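Local atomic coordinates of Exo-arabinanase (PDB entry 3A72), a protein that probably hydrolyses alpha-1,5-linked L-arabinan from the chain end as an exo-acting glycoside hydrolase and binds arabinobiose. Residues A[23-28]-A[39-44]; A[48-53]-A[78-83]; A[71-76]-A[117-122]. All coordinates share one frame; numbering follows the deposited sequence.

Contact 1: residues A[23-28]-A[39-44]. With AHR (alpha-L-arabinofuranose), chain B.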
loop_
_atom_site.group_PDB
_atom_site.type_symbol
_atom_site.label_atom_id
_atom_site.label_comp_id
_atom_site.label_asym_id
_atom_site.label_seq_id
_atom_site.Cartn_x
_atom_site.Cartn_y
_atom_site.Cartn_z
ATOM N N THR A 23 8.748 -12.031 6.756
ATOM C CA THR A 23 7.788 -11.454 5.826
ATOM C C THR A 23 7.345 -10.133 6.422
ATOM O O THR A 23 7.369 -9.940 7.638
ATOM C CB THR A 23 6.560 -12.370 5.608
ATOM O OG1 THR A 23 5.825 -12.588 6.826
ATOM C CG2 THR A 23 6.964 -13.737 5.128
ATOM N N LEU A 24 6.901 -9.226 5.567
ATOM C CA LEU A 24 6.369 -7.939 5.983
ATOM C C LEU A 24 5.710 -7.264 4.792
ATOM O O LEU A 24 6.084 -7.584 3.647
ATOM C CB LEU A 24 7.522 -7.002 6.464
ATOM C CG LEU A 24 7.092 -5.855 7.396
ATOM C CD1 LEU A 24 6.737 -6.357 8.783
ATOM C CD2 LEU A 24 8.213 -4.809 7.472
ATOM N N TYR A 25 4.798 -6.336 5.007
ATOM C CA TYR A 25 4.350 -5.402 3.994
ATOM C C TYR A 25 3.502 -6.106 2.928
ATOM O O TYR A 25 3.914 -6.284 1.774
ATOM C CB TYR A 25 5.521 -4.633 3.382
ATOM C CG TYR A 25 5.150 -3.283 2.806
ATOM C CD1 TYR A 25 5.500 -2.113 3.489
ATOM C CD2 TYR A 25 4.421 -3.155 1.616
ATOM C CE1 TYR A 25 5.160 -0.845 2.998
ATOM C CE2 TYR A 25 4.089 -1.881 1.118
ATOM C CZ TYR A 25 4.457 -0.764 1.807
ATOM O OH TYR A 25 4.173 0.512 1.337
ATOM N N PRO A 26 2.294 -6.551 3.301
ATOM C CA PRO A 26 1.448 -7.276 2.354
ATOM C C PRO A 26 0.884 -6.345 1.321
ATOM O O PRO A 26 0.392 -5.257 1.667
ATOM C CB PRO A 26 0.314 -7.795 3.241
ATOM C CG PRO A 26 0.185 -6.722 4.301
ATOM C CD PRO A 26 1.608 -6.303 4.587
ATOM N N ARG A 27 0.830 -6.764 0.076
ATOM C CA ARG A 27 0.063 -6.072 -0.974
ATOM C C ARG A 27 -0.600 -7.153 -1.822
ATOM O O ARG A 27 -0.133 -8.271 -1.941
ATOM C CB ARG A 27 0.919 -5.111 -1.796
ATOM C CG ARG A 27 1.375 -3.880 -1.002
ATOM C CD ARG A 27 0.220 -2.947 -0.736
ATOM N NE ARG A 27 0.591 -1.698 -0.068
ATOM C CZ ARG A 27 0.549 -1.504 1.264
ATOM N NH1 ARG A 27 0.232 -2.460 2.103
ATOM N NH2 ARG A 27 0.830 -0.288 1.718
ATOM N N ASN A 28 -1.696 -6.758 -2.505
ATOM C CA ASN A 28 -2.440 -7.701 -3.303
ATOM C C ASN A 28 -3.104 -6.970 -4.471
ATOM O O ASN A 28 -3.145 -5.734 -4.533
ATOM C CB ASN A 28 -3.409 -8.493 -2.424
ATOM C CG ASN A 28 -4.315 -7.569 -1.691
ATOM O OD1 ASN A 28 -5.067 -6.769 -2.248
ATOM N ND2 ASN A 28 -4.328 -7.568 -0.403
ATOM N N THR A 39 1.632 -10.454 -2.686
ATOM C CA THR A 39 3.072 -10.333 -2.543
ATOM C C THR A 39 3.402 -9.667 -1.214
ATOM O O THR A 39 2.509 -9.249 -0.442
ATOM C CB THR A 39 3.668 -9.565 -3.739
ATOM O OG1 THR A 39 5.094 -9.697 -3.733
ATOM C CG2 THR A 39 3.357 -8.091 -3.683
ATOM N N TRP A 40 4.685 -9.591 -0.884
ATOM C CA TRP A 40 5.203 -9.121 0.367
ATOM C C TRP A 40 6.706 -8.979 0.252
ATOM O O TRP A 40 7.328 -9.528 -0.657
ATOM C CB TRP A 40 4.836 -10.088 1.524
ATOM C CG TRP A 40 5.270 -11.489 1.291
ATOM C CD1 TRP A 40 6.466 -12.051 1.602
ATOM C CD2 TRP A 40 4.499 -12.519 0.651
ATOM N NE1 TRP A 40 6.427 -13.359 1.192
ATOM C CE2 TRP A 40 5.280 -13.705 0.614
ATOM C CE3 TRP A 40 3.200 -12.612 0.126
ATOM C CZ2 TRP A 40 4.859 -14.896 0.064
ATOM C CZ3 TRP A 40 2.760 -13.804 -0.420
ATOM C CH2 TRP A 40 3.577 -14.936 -0.421
ATOM N N GLU A 41 7.298 -8.250 1.177
ATOM C CA GLU A 41 8.726 -8.251 1.412
ATOM C C GLU A 41 9.143 -9.613 1.959
ATOM O O GLU A 41 8.595 -10.074 2.976
ATOM C CB GLU A 41 9.124 -7.194 2.442
ATOM C CG GLU A 41 8.801 -5.756 2.022
ATOM C CD GLU A 41 8.991 -4.718 3.097
ATOM O OE1 GLU A 41 9.333 -5.087 4.257
ATOM O OE2 GLU A 41 8.738 -3.507 2.804
ATOM N N ASN A 42 10.072 -10.258 1.260
ATOM C CA ASN A 42 10.421 -11.668 1.488
ATOM C C ASN A 42 11.882 -11.719 1.880
ATOM O O ASN A 42 12.789 -11.530 1.023
ATOM C CB ASN A 42 10.095 -12.422 0.207
ATOM C CG ASN A 42 10.168 -13.928 0.329
ATOM O OD1 ASN A 42 11.127 -14.606 -0.224
ATOM N ND2 ASN A 42 9.303 -14.501 0.990
ATOM N N TYR A 43 12.138 -11.913 3.151
ATOM C CA TYR A 43 13.492 -11.738 3.745
ATOM C C TYR A 43 14.273 -13.052 3.710
ATOM O O TYR A 43 14.682 -13.619 4.704
ATOM C CB TYR A 43 13.380 -11.181 5.149
ATOM C CG TYR A 43 12.837 -9.776 5.243
ATOM C CD1 TYR A 43 13.683 -8.716 5.501
ATOM C CD2 TYR A 43 11.468 -9.499 5.064
ATOM C CE1 TYR A 43 13.230 -7.406 5.592
ATOM C CE2 TYR A 43 11.017 -8.173 5.158
ATOM C CZ TYR A 43 11.908 -7.151 5.405
ATOM O OH TYR A 43 11.493 -5.844 5.506
ATOM N N SER A 44 14.517 -13.515 2.504
ATOM C CA SER A 44 15.289 -14.732 2.268
ATOM C C SER A 44 16.769 -14.418 2.505
ATOM O O SER A 44 17.259 -13.335 2.256
ATOM C CB SER A 44 14.999 -15.278 0.905
ATOM O OG SER A 44 15.293 -14.336 -0.132
HETATM O O5 AHR B . 8.995 -1.607 4.672
HETATM C C5 AHR B . 10.184 -1.946 5.445
HETATM C C4 AHR B . 10.337 -0.932 6.560
HETATM O O4 AHR B . 10.601 0.377 5.951
HETATM C C3 AHR B . 11.604 -1.167 7.370
HETATM O O3 AHR B . 11.394 -2.128 8.424
HETATM C C2 AHR B . 11.814 0.234 7.980
HETATM O O2 AHR B . 13.195 0.485 8.329
HETATM C C1 AHR B . 11.367 1.174 6.851
#
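Leu24 and Glu41 face each other in the hairpin of strands 23-30 and 36-42, and the tight part of the contact is built round them. Their backbones exchange two hydrogen bonds, the shorter running from Glu41 N to Leu24 O at 2.8 Å. Their side chains run alongside each other, Glu41 OE1 3.4 Å from Leu24 CD2. Nearby, buried Thr23 CG2 touches Trp40 CD1 at 3.9 Å. Between Leu24 and Arg27 the register slips by one, a beta bulge in which Tyr25 and Pro26 face Trp40; Tyr25 has positive phi and psi, and Trp40 CA makes a CA-H...O contact with its O. Two nearly straight backbone bonds then join Arg27 and Thr39. Tyr25 CB lies 3.5 Å from Glu41 OE2, and Tyr25 CE2 lies over the centre of the Arg27 guanidinium, whose NH1 bonds Pro26 O. Glutamate suits its place by length and two acceptors: with CG anti to the carbonyl carbon (chi1 -62°) and the chain extended beyond, OE2 accepts a hydrogen bond from O5 of the arabinofuranose at 2.7 Å and another from Gln82 N, while Tyr43 OH meets OE1 from above the carboxylate plane. On the looser side, past Asn42, partly exposed Tyr43 leans on Leu24 CB and touches Tyr81. The hairpin opens one of six four-stranded antiparallel sheets, a six-bladed beta-propeller layout consistent with the sialidase-like family; Tyr25 and Glu41 line its sugar pocket.

Contact 2: residues A[48-53]-A[78-83]; sequences PAVYFP and GLRYQP. With AHR (alpha-L-arabinofuranose), chain B.
The ring of Phe52 is sandwiched between Pro83 and Leu79. Pro83 CB stands over its centre, 3.7 Å from the ring centroid and almost on the normal, a CH-pi contact. On the opposite face Leu79 O sits 3.4 Å above the plane of the Phe52 ring toward the rim, and Leu79 CB makes a second CH-pi contact, 3.5 Å from Phe52 CE2. At the edge Tyr81 O approaches CZ of Phe52 to 3.5 Å. A flat hydrocarbon ring fits this slot between a proline and a peptide. The Arg80 guanidinium has Val50 CG2 over its centre, 3.6 Å above the plane; CG is anti to the backbone N and the chain bends at chi3 (-53°). Its charge is paired with Glu46, and its NE bonds Ile107 O. The Tyr81 ring holds C5 of the arabinofuranose 3.7 Å above its centre, a platform for the sugar, while Gln82 NE2 donates a nearly straight bond of 2.9 Å to O5 of the arabinofuranose. Between the backbones Leu79 N bonds Val50 O at 3.0 Å from above the carbonyl plane. Gly78 suits its place doubly: its backbone angles by themselves call for glycine, and a side chain there would run into Val50 CG2. Phe52 belongs to strand 52-57, whose neighbours in its sheet are 36-42 and 65-70; Arg80 and Tyr81 form a classic bulge opposite Ser105 of strand 100-106, and Pro83 lies in strand 82-87, an edge strand of the next sheet. Thus the contact joins two successive four-stranded sheets beside the pocket.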
loop_
_atom_site.group_PDB
_atom_site.type_symbol
_atom_site.label_atom_id
_atom_site.label_comp_id
_atom_site.label_asym_id
_atom_site.label_seq_id
_atom_site.Cartn_x
_atom_site.Cartn_y
_atom_site.Cartn_z
ATOM N N PRO A 48 21.159 -15.714 -3.233
ATOM C CA PRO A 48 20.991 -14.647 -4.208
ATOM C C PRO A 48 20.137 -13.520 -3.716
ATOM O O PRO A 48 19.580 -13.561 -2.608
ATOM C CB PRO A 48 20.231 -15.353 -5.363
ATOM C CG PRO A 48 19.497 -16.443 -4.695
ATOM C CD PRO A 48 20.355 -16.908 -3.559
ATOM N N ALA A 49 20.023 -12.479 -4.483
ATOM C CA ALA A 49 19.337 -11.253 -4.051
ATOM C C ALA A 49 17.831 -11.510 -3.814
ATOM O O ALA A 49 17.191 -12.296 -4.520
ATOM C CB ALA A 49 19.498 -10.159 -5.093
ATOM N N VAL A 50 17.289 -10.816 -2.819
ATOM C CA VAL A 50 15.867 -10.959 -2.505
ATOM C C VAL A 50 14.998 -10.554 -3.713
ATOM O O VAL A 50 15.381 -9.785 -4.602
ATOM C CB VAL A 50 15.487 -10.163 -1.249
ATOM C CG1 VAL A 50 16.107 -10.771 0.000
ATOM C CG2 VAL A 50 15.826 -8.661 -1.398
ATOM N N TYR A 51 13.778 -11.118 -3.702
ATOM C CA TYR A 51 12.807 -10.953 -4.763
ATOM C C TYR A 51 11.430 -10.763 -4.159
ATOM O O TYR A 51 11.216 -11.042 -2.964
ATOM C CB TYR A 51 12.834 -12.224 -5.723
ATOM C CG TYR A 51 12.592 -13.489 -4.909
ATOM C CD1 TYR A 51 11.324 -13.926 -4.544
ATOM C CD2 TYR A 51 13.640 -14.257 -4.465
ATOM C CE1 TYR A 51 11.093 -15.039 -3.787
ATOM C CE2 TYR A 51 13.431 -15.389 -3.698
ATOM C CZ TYR A 51 12.148 -15.779 -3.358
ATOM O OH TYR A 51 11.971 -16.901 -2.596
ATOM N N PHE A 52 10.458 -10.370 -4.968
ATOM C CA PHE A 52 9.058 -10.344 -4.546
ATOM C C PHE A 52 8.308 -11.568 -5.089
ATOM O O PHE A 52 8.180 -11.711 -6.295
ATOM C CB PHE A 52 8.355 -9.085 -4.982
ATOM C CG PHE A 52 8.877 -7.804 -4.371
ATOM C CD1 PHE A 52 9.081 -7.682 -2.992
ATOM C CD2 PHE A 52 9.143 -6.705 -5.177
ATOM C CE1 PHE A 52 9.554 -6.481 -2.460
ATOM C CE2 PHE A 52 9.578 -5.515 -4.643
ATOM C CZ PHE A 52 9.789 -5.412 -3.280
ATOM N N PRO A 53 7.830 -12.448 -4.215
ATOM C CA PRO A 53 7.071 -13.619 -4.667
ATOM C C PRO A 53 5.671 -13.189 -5.072
ATOM O O PRO A 53 5.127 -12.280 -4.500
ATOM C CB PRO A 53 7.023 -14.520 -3.446
ATOM C CG PRO A 53 7.140 -13.587 -2.294
ATOM C CD PRO A 53 7.992 -12.424 -2.751
ATOM N N GLY A 78 18.455 -6.465 -5.150
ATOM C CA GLY A 78 17.368 -7.142 -4.436
ATOM C C GLY A 78 16.131 -6.257 -4.415
ATOM O O GLY A 78 16.206 -5.076 -4.070
ATOM N N LEU A 79 15.001 -6.864 -4.805
ATOM C CA LEU A 79 13.690 -6.167 -4.659
ATOM C C LEU A 79 13.229 -6.432 -3.255
ATOM O O LEU A 79 12.752 -7.529 -2.925
ATOM C CB LEU A 79 12.706 -6.627 -5.717
ATOM C CG LEU A 79 13.108 -6.371 -7.162
ATOM C CD1 LEU A 79 11.942 -6.642 -8.108
ATOM C CD2 LEU A 79 13.689 -4.947 -7.367
ATOM N N ARG A 80 13.487 -5.468 -2.385
ATOM C CA ARG A 80 13.572 -5.680 -0.955
ATOM C C ARG A 80 12.426 -5.159 -0.132
ATOM O O ARG A 80 11.932 -5.844 0.771
ATOM C CB ARG A 80 14.907 -5.083 -0.438
ATOM C CG ARG A 80 15.237 -5.470 1.003
ATOM C CD ARG A 80 16.635 -4.935 1.443
ATOM N NE ARG A 80 17.664 -5.340 0.482
ATOM C CZ ARG A 80 18.251 -6.503 0.412
ATOM N NH1 ARG A 80 18.053 -7.424 1.374
ATOM N NH2 ARG A 80 19.075 -6.768 -0.588
ATOM N N TYR A 81 12.029 -3.903 -0.393
ATOM C CA TYR A 81 11.033 -3.214 0.412
ATOM C C TYR A 81 9.831 -2.746 -0.457
ATOM O O TYR A 81 9.993 -2.322 -1.602
ATOM C CB TYR A 81 11.570 -1.982 1.091
ATOM C CG TYR A 81 12.470 -2.178 2.299
ATOM C CD1 TYR A 81 12.670 -3.421 2.917
ATOM C CD2 TYR A 81 13.128 -1.062 2.843
ATOM C CE1 TYR A 81 13.510 -3.536 4.034
ATOM C CE2 TYR A 81 13.946 -1.171 3.923
ATOM C CZ TYR A 81 14.138 -2.425 4.520
ATOM O OH TYR A 81 14.950 -2.565 5.646
ATOM N N GLN A 82 8.668 -2.796 0.175
ATOM C CA GLN A 82 7.524 -1.976 -0.216
ATOM C C GLN A 82 7.032 -2.221 -1.649
ATOM O O GLN A 82 6.898 -1.323 -2.447
ATOM C CB GLN A 82 7.862 -0.497 0.006
ATOM C CG GLN A 82 8.155 -0.224 1.477
ATOM C CD GLN A 82 9.319 0.694 1.762
ATOM O OE1 GLN A 82 9.712 1.518 0.912
ATOM N NE2 GLN A 82 9.849 0.602 2.965
ATOM N N PRO A 83 6.667 -3.489 -1.938
ATOM C CA PRO A 83 6.057 -3.779 -3.237
ATOM C C PRO A 83 4.683 -3.147 -3.328
ATOM O O PRO A 83 4.051 -2.729 -2.343
ATOM C CB PRO A 83 5.936 -5.311 -3.226
ATOM C CG PRO A 83 5.733 -5.642 -1.768
ATOM C CD PRO A 83 6.653 -4.652 -1.058
HETATM O O5 AHR B . 8.995 -1.607 4.672
HETATM C C5 AHR B . 10.184 -1.946 5.445
HETATM C C4 AHR B . 10.337 -0.932 6.560
HETATM O O4 AHR B . 10.601 0.377 5.951
HETATM C C3 AHR B . 11.604 -1.167 7.370
HETATM O O3 AHR B . 11.394 -2.128 8.424
HETATM C C2 AHR B . 11.814 0.234 7.980
HETATM O O2 AHR B . 13.195 0.485 8.329
HETATM C C1 AHR B . 11.367 1.174 6.851
HETATM O O HOH W 1 11.639 -9.155 -0.962
#

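Contact 3: residues A[71-76]-A[117-122]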
loop_
_atom_site.group_PDB
_atom_site.type_symbol
_atom_site.label_atom_id
_atom_site.label_comp_id
_atom_site.label_asym_id
_atom_site.label_seq_id
_atom_site.Cartn_x
_atom_site.Cartn_y
_atom_site.Cartn_z
ATOM N N HIS A 71 12.338 -10.578 -9.809
ATOM C CA HIS A 71 13.727 -10.433 -9.423
ATOM C C HIS A 71 14.270 -9.072 -9.879
ATOM O O HIS A 71 13.786 -8.448 -10.824
ATOM C CB HIS A 71 14.566 -11.523 -10.076
ATOM C CG HIS A 71 14.219 -12.886 -9.675
ATOM N ND1 HIS A 71 14.720 -13.534 -8.591
ATOM C CD2 HIS A 71 13.377 -13.754 -10.269
ATOM C CE1 HIS A 71 14.167 -14.778 -8.539
ATOM N NE2 HIS A 71 13.379 -14.927 -9.532
ATOM N N ASP A 72 15.337 -8.654 -9.154
ATOM C CA ASP A 72 15.979 -7.374 -9.443
ATOM C C ASP A 72 16.931 -7.512 -10.607
ATOM O O ASP A 72 18.160 -7.594 -10.469
ATOM C CB ASP A 72 16.712 -6.862 -8.218
ATOM C CG ASP A 72 17.216 -5.421 -8.412
ATOM O OD1 ASP A 72 17.073 -4.872 -9.533
ATOM O OD2 ASP A 72 17.761 -4.880 -7.414
ATOM N N THR A 73 16.359 -7.567 -11.819
ATOM C CA THR A 73 17.121 -7.674 -13.033
ATOM C C THR A 73 17.777 -6.353 -13.437
ATOM O O THR A 73 18.700 -6.350 -14.239
ATOM C CB THR A 73 16.232 -8.170 -14.200
ATOM O OG1 THR A 73 15.188 -7.231 -14.378
ATOM C CG2 THR A 73 15.698 -9.553 -13.905
ATOM N N VAL A 74 17.287 -5.221 -12.891
ATOM C CA VAL A 74 17.812 -3.928 -13.309
ATOM C C VAL A 74 19.091 -3.582 -12.525
ATOM O O VAL A 74 20.083 -3.116 -13.176
ATOM C CB VAL A 74 16.740 -2.865 -13.232
ATOM C CG1 VAL A 74 16.134 -2.687 -11.866
ATOM C CG2 VAL A 74 17.346 -1.571 -13.781
ATOM N N ASN A 75 19.119 -3.766 -11.219
ATOM C CA ASN A 75 20.265 -3.417 -10.414
ATOM C C ASN A 75 21.024 -4.588 -9.823
ATOM O O ASN A 75 22.190 -4.467 -9.472
ATOM C CB ASN A 75 19.837 -2.540 -9.237
ATOM C CG ASN A 75 19.268 -1.198 -9.651
ATOM O OD1 ASN A 75 19.682 -0.589 -10.641
ATOM N ND2 ASN A 75 18.325 -0.712 -8.854
ATOM N N GLY A 76 20.366 -5.714 -9.609
ATOM C CA GLY A 76 20.951 -6.827 -8.952
ATOM C C GLY A 76 21.093 -6.673 -7.445
ATOM O O GLY A 76 21.770 -7.479 -6.818
ATOM N N VAL A 117 11.376 1.002 -8.512
ATOM C CA VAL A 117 11.390 0.506 -9.894
ATOM C C VAL A 117 10.012 -0.053 -10.246
ATOM O O VAL A 117 9.228 -0.436 -9.376
ATOM C CB VAL A 117 12.491 -0.522 -10.085
ATOM C CG1 VAL A 117 13.871 0.127 -9.942
ATOM C CG2 VAL A 117 12.339 -1.750 -9.204
ATOM N N LEU A 118 9.747 -0.086 -11.539
ATOM C CA LEU A 118 8.498 -0.526 -12.123
ATOM C C LEU A 118 8.746 -1.706 -13.068
ATOM O O LEU A 118 9.524 -1.570 -14.015
ATOM C CB LEU A 118 7.790 0.632 -12.880
ATOM C CG LEU A 118 6.385 0.323 -13.349
ATOM C CD1 LEU A 118 5.431 0.196 -12.213
ATOM C CD2 LEU A 118 5.949 1.397 -14.341
ATOM N N TYR A 119 8.068 -2.817 -12.811
ATOM C CA TYR A 119 8.041 -4.027 -13.613
ATOM C C TYR A 119 6.623 -4.226 -14.151
ATOM O O TYR A 119 5.628 -3.836 -13.554
ATOM C CB TYR A 119 8.452 -5.261 -12.752
ATOM C CG TYR A 119 9.959 -5.368 -12.656
ATOM C CD1 TYR A 119 10.650 -6.283 -13.414
ATOM C CD2 TYR A 119 10.714 -4.536 -11.834
ATOM C CE1 TYR A 119 12.020 -6.396 -13.354
ATOM C CE2 TYR A 119 12.087 -4.595 -11.778
ATOM C CZ TYR A 119 12.748 -5.533 -12.539
ATOM O OH TYR A 119 14.135 -5.533 -12.484
ATOM N N ALA A 120 6.530 -4.886 -15.317
ATOM C CA ALA A 120 5.242 -5.159 -15.950
ATOM C C ALA A 120 5.171 -6.611 -16.385
ATOM O O ALA A 120 6.160 -7.226 -16.838
ATOM C CB ALA A 120 5.034 -4.279 -17.149
ATOM N N SER A 121 3.965 -7.146 -16.313
ATOM C CA SER A 121 3.617 -8.449 -16.800
ATOM C C SER A 121 2.427 -8.355 -17.744
ATOM O O SER A 121 1.421 -7.680 -17.421
ATOM C CB SER A 121 3.207 -9.368 -15.623
ATOM O OG SER A 121 2.677 -10.599 -16.099
ATOM N N GLN A 122 2.533 -8.994 -18.902
ATOM C CA GLN A 122 1.472 -9.013 -19.870
ATOM C C GLN A 122 0.682 -10.304 -19.819
ATOM O O GLN A 122 -0.269 -10.436 -20.630
ATOM C CB GLN A 122 2.045 -8.808 -21.269
ATOM C CG GLN A 122 2.919 -7.618 -21.424
ATOM C CD GLN A 122 2.280 -6.308 -21.087
ATOM O OE1 GLN A 122 1.044 -6.047 -21.084
ATOM N NE2 GLN A 122 3.172 -5.375 -20.825
#
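Tyr119, Val74 and Val117 give up the most surface here, and Tyr119 contributes by far the largest share. Its side chain leaves strand 114-121 toward the loop 71-76 and ends among the peptides of His71, Thr73 and Val74. The hydroxyl shares a hydrogen bond of 2.8 Å with Thr73 OG1, in which either oxygen may donate. Thr73 OG1 meets the Tyr119 ring at its edge, in the ring plane, and reaches that place because chi1 of 60° sets it between the backbone N and the carbonyl carbon. His71 O lies 3.5 Å from Tyr119 CZ, and the Val74 side chain closes in with CG1 3.5 Å from Tyr119 OH. Tyrosine suits this position because a long, rigid ring carries a polar tip across to a loop whose closest CA approach to the strand is 8.5 Å, from Val74 CA to Val117 CA.

Val74 also reaches Val117: their CG1 atoms stand 4.1 Å apart, the two side chains passing one another head to tail. Compact branched residues suit this meeting, which is wholly apolar, and both valines touch His133 of strand 129-137 as well. Val117 CG2 lies at the edge of the Tyr119 ring, in its plane.

Within the loop, Asp72 OD1 accepts Asn75 N at 2.9 Å from above the carboxylate plane, an Asx motif. Other bonds tie the loop to its surroundings: Asp72 OD2 takes Ser106 OG and Gly78 N, and Asn75 ND2 bonds Asp115 OD2 and Ser106 OG.

The loop is an irregular connection between two blades of the propeller, lying against the sheet of the second. A single neutral hydroxyl bond, whose donor is not settled, and a small apolar patch imply short-range contact rather than charge pairing.

Contacts 1 and 2 have centres only 8 Å apart and share the sugar: its O5 donates to Glu41 of contact 1 and accepts from Gln82 of contact 2. Tyr25, Glu41, Tyr81 and Gln82 are four of the 16 residues of the pocket. The two contacts are also tied directly, by Glu41 OE2 to Gln82 N and by Thr39 OG1 to Pro53 O, each 2.7 Å. Contact 3 lies farther out, its centre 10 Å from that of contact 2 and 16 Å from that of contact 1. It meets contact 2 through Asp72 OD2, 2.8 Å from Gly78 N, and through Leu79, which packs on Asp72. Its nearest atoms stay about 8 Å from contact 1.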